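PDB 3QR0: phospholipase C-beta (PLC-beta) from Sepia officinalis, which belongs to the phospholipase C-beta family, multidomain proteins that combine a PH domain, EF-hand-like modules, a TIM-barrel core with bound calcium, and a C2 domain. Local coordinates for residues F160-V165 with V174-K179. Numbering follows the deposited sequence.
Sequences FRLTTV and VKAIQK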
loop_
_atom_site.group_PDB
_atom_site.type_symbol
_atom_site.label_atom_id
_atom_site.label_comp_id
_atom_site.label_asym_id
_atom_site.label_seq_id
_atom_site.Cartn_x
_atom_site.Cartn_y
_atom_site.Cartn_z
ATOM N N PHE A 160 12.770 5.256 20.790
ATOM C CA PHE A 160 11.729 4.803 21.714
ATOM C C PHE A 160 11.791 3.304 21.985
ATOM O O PHE A 160 11.450 2.861 23.087
ATOM C CB PHE A 160 10.340 5.229 21.243
ATOM C CG PHE A 160 9.953 6.593 21.720
ATOM C CD1 PHE A 160 10.281 7.723 20.981
ATOM C CD2 PHE A 160 9.301 6.754 22.934
ATOM C CE1 PHE A 160 9.939 8.993 21.427
ATOM C CE2 PHE A 160 8.951 8.025 23.387
ATOM C CZ PHE A 160 9.275 9.145 22.631
ATOM N N ARG A 161 12.248 2.528 21.007
ATOM C CA ARG A 161 12.504 1.119 21.250
ATOM C C ARG A 161 13.577 0.971 22.332
ATOM O O ARG A 161 13.402 0.219 23.296
ATOM C CB ARG A 161 12.943 0.385 19.985
ATOM C CG ARG A 161 12.882 -1.115 20.175
ATOM C CD ARG A 161 13.530 -1.895 19.070
ATOM N NE ARG A 161 13.915 -3.227 19.541
ATOM C CZ ARG A 161 14.194 -4.267 18.759
ATOM N NH1 ARG A 161 14.121 -4.167 17.436
ATOM N NH2 ARG A 161 14.539 -5.422 19.313
ATOM N N LEU A 162 14.674 1.704 22.173
ATOM C CA LEU A 162 15.797 1.622 23.102
ATOM C C LEU A 162 15.455 2.073 24.526
ATOM O O LEU A 162 15.953 1.488 25.492
ATOM C CB LEU A 162 16.992 2.420 22.568
ATOM C CG LEU A 162 17.661 1.809 21.333
ATOM C CD1 LEU A 162 18.694 2.760 20.764
ATOM C CD2 LEU A 162 18.301 0.457 21.661
ATOM N N THR A 163 14.613 3.096 24.651
ATOM C CA THR A 163 14.283 3.670 25.958
ATOM C C THR A 163 13.010 3.095 26.601
ATOM O O THR A 163 12.667 3.469 27.719
ATOM C CB THR A 163 14.155 5.205 25.878
ATOM O OG1 THR A 163 13.088 5.570 24.990
ATOM C CG2 THR A 163 15.463 5.816 25.398
ATOM N N THR A 164 12.312 2.197 25.907
ATOM C CA THR A 164 11.136 1.538 26.488
ATOM C C THR A 164 11.276 0.020 26.449
ATOM O O THR A 164 11.291 -0.625 27.493
ATOM C CB THR A 164 9.820 1.977 25.800
ATOM O OG1 THR A 164 9.769 1.462 24.463
ATOM C CG2 THR A 164 9.715 3.495 25.769
ATOM N N VAL A 165 11.398 -0.547 25.251
ATOM C CA VAL A 165 11.485 -2.003 25.097
ATOM C C VAL A 165 12.786 -2.565 25.664
ATOM O O VAL A 165 12.770 -3.535 26.428
ATOM C CB VAL A 165 11.383 -2.434 23.619
ATOM C CG1 VAL A 165 11.462 -3.956 23.501
ATOM C CG2 VAL A 165 10.100 -1.909 22.994
ATOM N N VAL A 174 24.409 -1.162 25.781
ATOM C CA VAL A 174 25.095 -0.996 24.496
ATOM C C VAL A 174 24.796 -2.188 23.592
ATOM O O VAL A 174 24.619 -2.036 22.386
ATOM C CB VAL A 174 26.627 -0.860 24.672
ATOM C CG1 VAL A 174 27.332 -0.892 23.313
ATOM C CG2 VAL A 174 26.971 0.415 25.430
ATOM N N LYS A 175 24.745 -3.372 24.199
ATOM C CA LYS A 175 24.323 -4.602 23.531
ATOM C C LYS A 175 23.009 -4.422 22.750
ATOM O O LYS A 175 22.864 -4.937 21.638
ATOM C CB LYS A 175 24.169 -5.710 24.583
ATOM C CG LYS A 175 23.788 -7.076 24.056
ATOM C CD LYS A 175 23.945 -8.127 25.149
ATOM C CE LYS A 175 23.479 -9.492 24.696
ATOM N NZ LYS A 175 23.832 -10.547 25.692
ATOM N N ALA A 176 22.062 -3.693 23.339
ATOM C CA ALA A 176 20.756 -3.463 22.719
ATOM C C ALA A 176 20.857 -2.506 21.529
ATOM O O ALA A 176 20.151 -2.670 20.537
ATOM C CB ALA A 176 19.767 -2.929 23.745
ATOM N N ILE A 177 21.739 -1.513 21.635
ATOM C CA ILE A 177 21.952 -0.545 20.561
ATOM C C ILE A 177 22.534 -1.241 19.333
ATOM O O ILE A 177 22.066 -1.034 18.217
ATOM C CB ILE A 177 22.902 0.604 20.983
ATOM C CG1 ILE A 177 22.371 1.321 22.230
ATOM C CG2 ILE A 177 23.063 1.597 19.840
ATOM C CD1 ILE A 177 23.298 2.381 22.769
ATOM N N GLN A 178 23.545 -2.079 19.549
ATOM C CA GLN A 178 24.184 -2.809 18.451
ATOM C C GLN A 178 23.245 -3.810 17.771
ATOM O O GLN A 178 23.195 -3.867 16.540
ATOM C CB GLN A 178 25.460 -3.510 18.931
ATOM C CG GLN A 178 26.644 -2.564 19.064
ATOM C CD GLN A 178 27.843 -3.198 19.743
ATOM O OE1 GLN A 178 27.718 -4.192 20.462
ATOM N NE2 GLN A 178 29.019 -2.615 19.524
ATOM N N LYS A 179 22.500 -4.585 18.559
ATOM C CA LYS A 179 21.597 -5.600 17.995
ATOM C C LYS A 179 20.480 -4.984 17.147
ATOM O O LYS A 179 20.049 -5.585 16.170
ATOM C CB LYS A 179 20.996 -6.500 19.084
ATOM C CG LYS A 179 19.853 -5.889 19.876
ATOM C CD LYS A 179 19.174 -6.903 20.776
ATOM C CE LYS A 179 17.942 -6.291 21.428
ATOM N NZ LYS A 179 17.407 -7.129 22.530
#
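Leu162 meets Ala176 and Ile177 across a helix-loop-helix unit of the EF-hand family. Helices 151-165 and 174-181 are its two arms. Strand 171-173 lies in the connecting loop, just before the second arm. The two short segments run at 141° to each other, with their axes 10.5 Å apart at closest approach. At Ala176, the methyl CB is 4.2 Å from Leu162 CD2. The same CD2 lies 3.8 Å from Ala176 O, so the leucine branch packs on backbone as well as on side chain. Ile177 follows. Leu162 CD2 is 3.9 Å from Ile177 CA and 4.2 Å from Ile177 CG1. The leucine has CG anti to its carbonyl carbon (chi1 -70°). With chi2 near 172°, CD2 is the methyl that faces the second helix. Helix 185-198 also packs on helix 174-181: its Leu195 touches both Val174 and Ile177. Lys179 closes the contact at its more open side. Its chain, extended beyond CG, crosses that of Arg161 at about a right angle. The two positive ends are near each other, with Arg161 NH2 4.6 Å from Lys179 NZ. Glu166, the residue that follows Val165, forms salt bridges to both, and Asp61 forms another to Lys179. These carboxylates probably offset the like charges. The bridging is divided within the one glutamate: OE2 pairs with Arg161 NH2 and OE1 with Lys179 NZ. Beside this pair, the lysine methylene CE approaches the guanidinium obliquely, 4.1 Å from Arg161 NH2.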